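Local coordinates for protein soluble cytochrome b558 (Ectothiorhodospira shaposhnikovii, PDB 1CXY) that binds a heme and, as a prokaryotic relative of cytochrome b5, probably carries electrons, at residues E56-E59 / A60-K64; M48-V51 / W52-Q55; P8-T11 / L12-A16. All coordinates share one frame; numbering follows the deposited sequence. Where two conformers were deposited one is given.

Contact 1: residues E56-E59 / A60-K64. With HEM (protoporphyrin IX containing Fe), chain B.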
# COMPACT_ATOMS: atom_id res chain seq x y z
N GLU A 56 2.89 5.47 -5.45
CA GLU A 56 4.04 4.56 -5.42
C GLU A 56 4.70 4.80 -4.05
O GLU A 56 5.06 5.93 -3.70
CB GLU A 56 4.98 4.91 -6.57
CG GLU A 56 5.84 3.72 -6.97
CD GLU A 56 6.77 3.24 -5.86
OE1 GLU A 56 7.42 4.08 -5.20
OE2 GLU A 56 6.86 2.02 -5.69
N SER A 57 4.72 3.74 -3.23
CA SER A 57 5.07 3.87 -1.83
C SER A 57 6.16 2.90 -1.37
O SER A 57 6.24 2.60 -0.18
CB SER A 57 3.80 3.57 -1.02
OG SER A 57 2.71 4.39 -1.45
N THR A 58 7.00 2.44 -2.30
CA THR A 58 8.03 1.47 -1.92
C THR A 58 8.95 1.92 -0.81
O THR A 58 9.22 1.17 0.15
CB THR A 58 8.81 1.04 -3.18
OG1 THR A 58 7.97 0.39 -4.14
CG2 THR A 58 9.94 0.08 -2.81
N GLU A 59 9.47 3.15 -0.87
CA GLU A 59 10.39 3.61 0.18
C GLU A 59 9.76 3.62 1.56
O GLU A 59 10.35 3.19 2.55
CB GLU A 59 10.90 5.01 -0.17
CG GLU A 59 11.82 5.58 0.89
CD GLU A 59 12.53 6.84 0.42
OE1 GLU A 59 13.73 6.73 0.09
OE2 GLU A 59 11.90 7.92 0.38
N ALA A 60 8.53 4.15 1.64
CA ALA A 60 7.80 4.16 2.90
C ALA A 60 7.56 2.73 3.39
O ALA A 60 7.65 2.49 4.59
CB ALA A 60 6.48 4.88 2.70
N TRP A 61 7.23 1.81 2.49
CA TRP A 61 7.06 0.41 2.89
C TRP A 61 8.34 -0.17 3.45
O TRP A 61 8.37 -0.97 4.40
CB TRP A 61 6.53 -0.42 1.69
CG TRP A 61 6.62 -1.89 1.96
CD1 TRP A 61 7.56 -2.73 1.41
CD2 TRP A 61 5.80 -2.69 2.81
NE1 TRP A 61 7.38 -4.00 1.91
CE2 TRP A 61 6.31 -4.01 2.75
CE3 TRP A 61 4.68 -2.44 3.61
CZ2 TRP A 61 5.73 -5.05 3.47
CZ3 TRP A 61 4.12 -3.48 4.33
CH2 TRP A 61 4.65 -4.77 4.26
N GLU A 62 9.45 0.11 2.76
CA GLU A 62 10.73 -0.48 3.15
C GLU A 62 11.33 0.05 4.44
O GLU A 62 12.16 -0.63 5.06
CB GLU A 62 11.73 -0.23 2.01
CG GLU A 62 11.46 -1.03 0.75
CD GLU A 62 11.82 -2.49 0.91
OE1 GLU A 62 12.92 -2.77 1.44
OE2 GLU A 62 11.02 -3.35 0.51
N THR A 63 11.03 1.31 4.76
CA THR A 63 11.63 1.97 5.91
C THR A 63 10.67 2.40 7.00
O THR A 63 11.11 2.90 8.06
CB THR A 63 12.30 3.28 5.42
OG1 THR A 63 11.31 4.20 4.94
CG2 THR A 63 13.30 3.00 4.31
N LYS A 64 9.36 2.37 6.79
CA LYS A 64 8.37 2.90 7.70
C LYS A 64 8.59 4.42 7.91
O LYS A 64 8.16 5.01 8.89
CB LYS A 64 8.33 2.17 9.05
CG LYS A 64 7.81 0.73 8.93
CD LYS A 64 7.94 -0.01 10.26
CE LYS A 64 7.30 -1.39 10.12
NZ LYS A 64 7.75 -2.32 11.20
CHA HEM B . 3.83 -1.11 11.66
CHB HEM B . 4.58 2.62 8.68
CHC HEM B . 2.14 0.30 5.21
CHD HEM B . 1.50 -3.49 8.15
C1A HEM B . 4.15 0.14 11.19
C2A HEM B . 4.68 1.24 11.98
C3A HEM B . 4.90 2.26 11.14
C4A HEM B . 4.49 1.83 9.81
CMA HEM B . 5.47 3.66 11.45
CAA HEM B . 4.98 1.20 13.50
CBA HEM B . 6.49 1.25 13.88
CGA HEM B . 7.20 -0.05 13.66
O1A HEM B . 6.51 -1.10 13.59
O2A HEM B . 8.46 -0.08 13.58
C1B HEM B . 4.02 2.30 7.46
C2B HEM B . 4.07 3.11 6.27
C3B HEM B . 3.42 2.46 5.30
C4B HEM B . 2.91 1.23 5.87
CMB HEM B . 4.83 4.46 6.19
CAB HEM B . 3.22 2.89 3.83
CBB HEM B . 3.30 2.05 2.80
C1C HEM B . 1.75 -0.92 5.71
C2C HEM B . 0.99 -1.92 4.98
C3C HEM B . 0.82 -2.98 5.79
C4C HEM B . 1.48 -2.66 7.05
CMC HEM B . 0.52 -1.71 3.53
CAC HEM B . 0.15 -4.34 5.54
CBC HEM B . -0.98 -4.51 4.89
C1D HEM B . 2.10 -3.17 9.35
C2D HEM B . 2.26 -4.09 10.44
C3D HEM B . 2.91 -3.43 11.41
C4D HEM B . 3.18 -2.09 10.94
CMD HEM B . 1.73 -5.54 10.45
CAD HEM B . 3.39 -3.96 12.79
CBD HEM B . 4.94 -4.14 12.72
CGD HEM B . 5.42 -5.08 11.65
O1D HEM B . 6.34 -4.76 10.87
O2D HEM B . 4.90 -6.23 11.58
NA HEM B . 4.02 0.55 9.87
NB HEM B . 3.30 1.14 7.19
NC HEM B . 2.01 -1.40 6.97
ND HEM B . 2.69 -1.96 9.66
FE HEM B . 3.04 -0.44 8.40
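T63 folds back on E59 one helical turn earlier, and both its backbone N and its OG1 end on E59 O. The hydroxyl bond is the shorter, with T63 OG1 2.8 Å from E59 O. The two donors reach this carbonyl from opposite faces of its plane. T63 OG1 sits between the backbone N and the carbonyl carbon (chi1 66°), and this turns it back along the helix. Earlier in the helix, W61 N bonds to S57 O and E62 N to T58 O. The side chains of T58 and E62 run side by side, with T58 CG2 4.0 Å from E62 CG in one of two E62 conformers. There E62 OE2 is also hydrogen-bonded to H29 NE2. T58 OG1 donates to E56 OE2 at 2.5 Å, on the syn lone pair of the carboxylate, and is also hydrogen-bonded to H29 N.

K64 leaves the helix with positive phi and runs along the heme. Its CB lies 3.8 Å from HEM CHB. CG comes next, 3.6 Å from HEM C4A. CD passes one propionate, 3.4 Å from HEM O2A, and CE lies near an oxygen of each propionate. NZ then bonds to both propionates, 2.8 Å from HEM O1D and 3.0 Å from HEM O1A. P69 O is a further partner of NZ. The chain is extended beyond CG, which carries the amine to the propionates. A leucine here would probably leave both propionates without this charged mate and P69 O without its donor.

W61 brings its ring edge to the heme near HEM C2C, stacks on H70, and accepts from H70 ND1 through its carbonyl. The W61 stack and its carbonyl bond probably help to orient the axial ligand H70, while the lysine probably offsets part of the propionate charge.

Contact 2: residues M48-V51 / W52-Q55. With HEM (protoporphyrin IX containing Fe), chain B.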
# COMPACT_ATOMS: atom_id res chain seq x y z
N MET A 48 -0.42 7.01 9.48
CA MET A 48 0.83 7.00 8.73
C MET A 48 0.74 6.43 7.33
O MET A 48 1.46 6.74 6.38
CB MET A 48 1.83 6.11 9.54
CG MET A 48 2.22 6.95 10.76
SD MET A 48 3.60 8.00 10.27
CE MET A 48 4.81 6.79 9.76
N MET A 49 -0.17 5.47 7.20
CA MET A 49 -0.33 4.83 5.88
C MET A 49 -1.14 5.72 4.97
O MET A 49 -0.94 5.77 3.75
CB MET A 49 -0.95 3.48 6.22
CG MET A 49 -0.90 2.45 5.11
SD MET A 49 -1.84 1.01 5.67
CE MET A 49 -2.18 0.26 4.08
N LEU A 50 -2.04 6.55 5.54
CA LEU A 50 -2.90 7.40 4.73
C LEU A 50 -2.20 8.37 3.81
O LEU A 50 -2.69 8.55 2.68
CB LEU A 50 -3.89 8.18 5.61
CG LEU A 50 -4.67 7.29 6.58
CD1 LEU A 50 -5.60 8.13 7.45
CD2 LEU A 50 -5.48 6.22 5.85
N VAL A 51 -1.01 8.88 4.14
CA VAL A 51 -0.31 9.78 3.24
C VAL A 51 0.09 9.08 1.95
O VAL A 51 0.34 9.76 0.96
CB VAL A 51 0.92 10.46 3.92
CG1 VAL A 51 0.95 10.20 5.42
CG2 VAL A 51 2.26 10.17 3.30
N TRP A 52 0.16 7.74 1.94
CA TRP A 52 0.57 7.02 0.74
C TRP A 52 -0.59 6.48 -0.09
O TRP A 52 -0.31 5.93 -1.16
CB TRP A 52 1.54 5.87 1.13
CG TRP A 52 2.74 6.49 1.80
CD1 TRP A 52 2.99 6.62 3.13
CD2 TRP A 52 3.74 7.23 1.11
NE1 TRP A 52 4.12 7.40 3.31
CE2 TRP A 52 4.60 7.78 2.09
CE3 TRP A 52 4.00 7.47 -0.24
CZ2 TRP A 52 5.71 8.54 1.74
CZ3 TRP A 52 5.10 8.23 -0.60
CH2 TRP A 52 5.94 8.76 0.41
N CYS A 53 -1.83 6.67 0.34
CA CYS A 53 -2.92 6.18 -0.54
C CYS A 53 -2.80 6.88 -1.88
O CYS A 53 -2.58 8.10 -2.00
CB CYS A 53 -4.28 6.51 0.08
SG CYS A 53 -4.58 5.61 1.61
N GLY A 54 -2.93 6.09 -2.94
CA GLY A 54 -2.87 6.51 -4.32
C GLY A 54 -1.47 6.64 -4.89
O GLY A 54 -1.32 7.02 -6.04
N GLN A 55 -0.42 6.29 -4.12
CA GLN A 55 0.93 6.51 -4.56
C GLN A 55 1.78 5.25 -4.74
O GLN A 55 1.56 4.22 -4.12
CB GLN A 55 1.66 7.45 -3.55
CG GLN A 55 0.98 8.80 -3.37
CD GLN A 55 1.30 9.56 -4.66
OE1 GLN A 55 2.43 9.48 -5.15
NE2 GLN A 55 0.38 10.30 -5.24
CHA HEM B . 3.83 -1.11 11.66
CHB HEM B . 4.58 2.62 8.68
CHC HEM B . 2.14 0.30 5.21
CHD HEM B . 1.50 -3.49 8.15
C1A HEM B . 4.15 0.14 11.19
C2A HEM B . 4.68 1.24 11.98
C3A HEM B . 4.90 2.26 11.14
C4A HEM B . 4.49 1.83 9.81
CMA HEM B . 5.47 3.66 11.45
CAA HEM B . 4.98 1.20 13.50
CBA HEM B . 6.49 1.25 13.88
CGA HEM B . 7.20 -0.05 13.66
O1A HEM B . 6.51 -1.10 13.59
O2A HEM B . 8.46 -0.08 13.58
C1B HEM B . 4.02 2.30 7.46
C2B HEM B . 4.07 3.11 6.27
C3B HEM B . 3.42 2.46 5.30
C4B HEM B . 2.91 1.23 5.87
CMB HEM B . 4.83 4.46 6.19
CAB HEM B . 3.22 2.89 3.83
CBB HEM B . 3.30 2.05 2.80
C1C HEM B . 1.75 -0.92 5.71
C2C HEM B . 0.99 -1.92 4.98
C3C HEM B . 0.82 -2.98 5.79
C4C HEM B . 1.48 -2.66 7.05
CMC HEM B . 0.52 -1.71 3.53
CAC HEM B . 0.15 -4.34 5.54
CBC HEM B . -0.98 -4.51 4.89
C1D HEM B . 2.10 -3.17 9.35
C2D HEM B . 2.26 -4.09 10.44
C3D HEM B . 2.91 -3.43 11.41
C4D HEM B . 3.18 -2.09 10.94
CMD HEM B . 1.73 -5.54 10.45
CAD HEM B . 3.39 -3.96 12.79
CBD HEM B . 4.94 -4.14 12.72
CGD HEM B . 5.42 -5.08 11.65
O1D HEM B . 6.34 -4.76 10.87
O2D HEM B . 4.90 -6.23 11.58
NA HEM B . 4.02 0.55 9.87
NB HEM B . 3.30 1.14 7.19
NC HEM B . 2.01 -1.40 6.97
ND HEM B . 2.69 -1.96 9.66
FE HEM B . 3.04 -0.44 8.40
O HOH W 1 -2.88 10.11 -0.03
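This segment lines one part of the heme pocket, and W52 packs there against V51 and beside M48. V51 CG2 lies over one face of the indole, 3.5 Å from the centroid of the five-membered ring. This is a CH-pi contact, offset toward the rim of the ring system. The two side chains run alongside each other. At the ring edge, M48 O lies 3.6 Å from W52 CD1. With CG anti to its carbonyl carbon (chi1 -60°), the indole also has CD1 3.8 Å from HEM CAB, on a vinyl group.

Both methionines reach the same ligand, each in one of its two conformers. M49 is extended, and its CE comes 3.4 Å from the methyl HEM CMC. M48 is bent at two torsions and sets its CE near HEM CMA. M49 also touches the axial ligand H42.

A 3-10 turn carries the backbone here. W52 N bonds to M49 O, and C53 N to L50 O at 3.1 Å. A type II beta turn follows from W52 to Q55, with G54 at positive phi. Water 1 lies between two carbonyls, 3.1 Å from L50 O and 2.8 Å from C53 O. C53 SG lies against the L50 backbone, 3.7 Å from L50 O, with L50 CD2 farther off.

The chemistry toward the heme is apolar: thioether methyls and an indole meet methyl and vinyl substituents by van der Waals contact. C53 is joined to C24 in a disulfide, which fixes to strand 23-28 a segment that also supplies M48, M49 and W52 to the pocket.

Contact 3: residues P8-T11 / L12-A16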
# COMPACT_ATOMS: atom_id res chain seq x y z
N PRO A 8 -4.32 -8.44 -13.41
CA PRO A 8 -4.62 -7.17 -14.06
C PRO A 8 -3.40 -6.27 -14.05
O PRO A 8 -2.58 -6.30 -13.12
CB PRO A 8 -5.73 -6.59 -13.20
CG PRO A 8 -6.41 -7.78 -12.61
CD PRO A 8 -5.26 -8.74 -12.30
N VAL A 9 -3.31 -5.40 -15.06
CA VAL A 9 -2.21 -4.45 -15.12
C VAL A 9 -2.77 -3.04 -14.96
O VAL A 9 -3.74 -2.71 -15.65
CB VAL A 9 -1.44 -4.52 -16.46
CG1 VAL A 9 -0.35 -3.46 -16.39
CG2 VAL A 9 -0.85 -5.91 -16.64
N PHE A 10 -2.17 -2.24 -14.11
CA PHE A 10 -2.63 -0.89 -13.85
C PHE A 10 -1.54 0.12 -14.18
O PHE A 10 -0.36 -0.25 -14.22
CB PHE A 10 -2.95 -0.72 -12.35
CG PHE A 10 -4.03 -1.66 -11.88
CD1 PHE A 10 -3.74 -2.87 -11.27
CD2 PHE A 10 -5.36 -1.28 -11.98
CE1 PHE A 10 -4.75 -3.70 -10.82
CE2 PHE A 10 -6.38 -2.12 -11.55
CZ PHE A 10 -6.07 -3.34 -10.97
N THR A 11 -1.88 1.39 -14.30
CA THR A 11 -0.84 2.41 -14.41
C THR A 11 -0.77 3.17 -13.09
O THR A 11 -1.72 3.12 -12.30
CB THR A 11 -1.18 3.45 -15.49
OG1 THR A 11 -2.43 4.05 -15.07
CG2 THR A 11 -1.32 2.81 -16.86
N LEU A 12 0.26 3.99 -12.90
CA LEU A 12 0.30 4.84 -11.71
C LEU A 12 -0.85 5.85 -11.71
O LEU A 12 -1.31 6.24 -10.64
CB LEU A 12 1.63 5.57 -11.57
CG LEU A 12 2.78 4.70 -11.03
CD1 LEU A 12 4.08 5.49 -11.01
CD2 LEU A 12 2.48 4.18 -9.64
N GLU A 13 -1.31 6.26 -12.89
CA GLU A 13 -2.42 7.21 -12.97
C GLU A 13 -3.71 6.63 -12.42
O GLU A 13 -4.51 7.34 -11.79
CB GLU A 13 -2.56 7.67 -14.42
CG GLU A 13 -1.39 8.59 -14.80
CD GLU A 13 -0.04 7.91 -14.93
OE1 GLU A 13 0.09 6.74 -15.35
OE2 GLU A 13 0.99 8.54 -14.59
N GLN A 14 -3.93 5.34 -12.69
CA GLN A 14 -5.11 4.65 -12.17
C GLN A 14 -5.00 4.49 -10.65
O GLN A 14 -5.93 4.77 -9.91
CB GLN A 14 -5.24 3.27 -12.81
CG GLN A 14 -5.66 3.36 -14.28
CD GLN A 14 -5.49 2.00 -14.92
OE1 GLN A 14 -4.72 1.87 -15.88
NE2 GLN A 14 -6.21 1.00 -14.39
N VAL A 15 -3.80 4.08 -10.20
CA VAL A 15 -3.60 3.98 -8.74
C VAL A 15 -3.88 5.30 -8.05
O VAL A 15 -4.50 5.32 -6.99
CB VAL A 15 -2.18 3.52 -8.39
CG1 VAL A 15 -1.95 3.45 -6.88
CG2 VAL A 15 -1.98 2.11 -8.98
N ALA A 16 -3.51 6.44 -8.67
CA ALA A 16 -3.69 7.75 -8.09
C ALA A 16 -5.15 8.16 -7.94
O ALA A 16 -5.42 9.09 -7.18
CB ALA A 16 -2.95 8.77 -8.96
O HOH W 2 -4.07 4.81 -17.13
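L12 is the first helical residue after the N-cap T11, whose hydroxyl and carbonyl receive the N-H groups of Q14 and V15. The branch of L12 leads off to A27, E56 and L86.

E13 comes next. Its chain bends at chi2 (71°), which brings the carboxylate back toward the start of the helix. E13 OE1 ends 3.5 Å from T11 CB, a packing contact.

Q14 makes the main polar contact. Its backbone N donates to T11 OG1 at 3.1 Å, and a second, weak bond runs to T11 O. The hydroxyl lies between the backbone N and the carbonyl carbon of T11 (chi1 60°), facing the first turn of the helix. In return the side chain of Q14 reaches back. Q14 OE1 accepts weakly from T11 N at 3.3 Å. Water 2 adds a link, lying 2.7 Å from T11 OG1 and donating to Q14 OE1. The amide nitrogen of the same side chain turns toward F10, where Q14 NE2 meets the ring edge at CD2, 3.4 Å away. Ring and amide planes are 60° apart. The F10 ring also packs edge-to-face with W25.

V15 N donates to T11 O at 3.1 Å. V15 CG2 sits beside the same oxygen, and its side chain packs on W25 and V32 of the sheet. A16 N then bonds to L12 O.

T11 and Q14 form a capping box, with threonine as the N-cap of helix 12-15 and a weak return arm from T11 N to Q14 OE1. The box sits at the protein surface and starts a short helix packed against the sheet, away from the heme.

Contacts 1 and 2 follow one another in the chain and both touch the heme. Their centres are 10 Å apart. They join where W52 of contact 2 packs on S57 and A60 of contact 1: S57 OG is 3.2 Å from W52 CB, and A60 CB is 3.5 Å from W52 CE2. M48 CE, in one of two conformers, lies 3.9 Å from K64 O. Contact 3 is more remote, its centre 18 Å from that of contact 1 and 15 Å from that of contact 2. It meets contact 2 through V15 CG1, 3.7 Å from G54 O, and contact 1 through L12 CD2, 4.0 Å from E56 CB. Its V15 side chain stays about 11 Å from the heme.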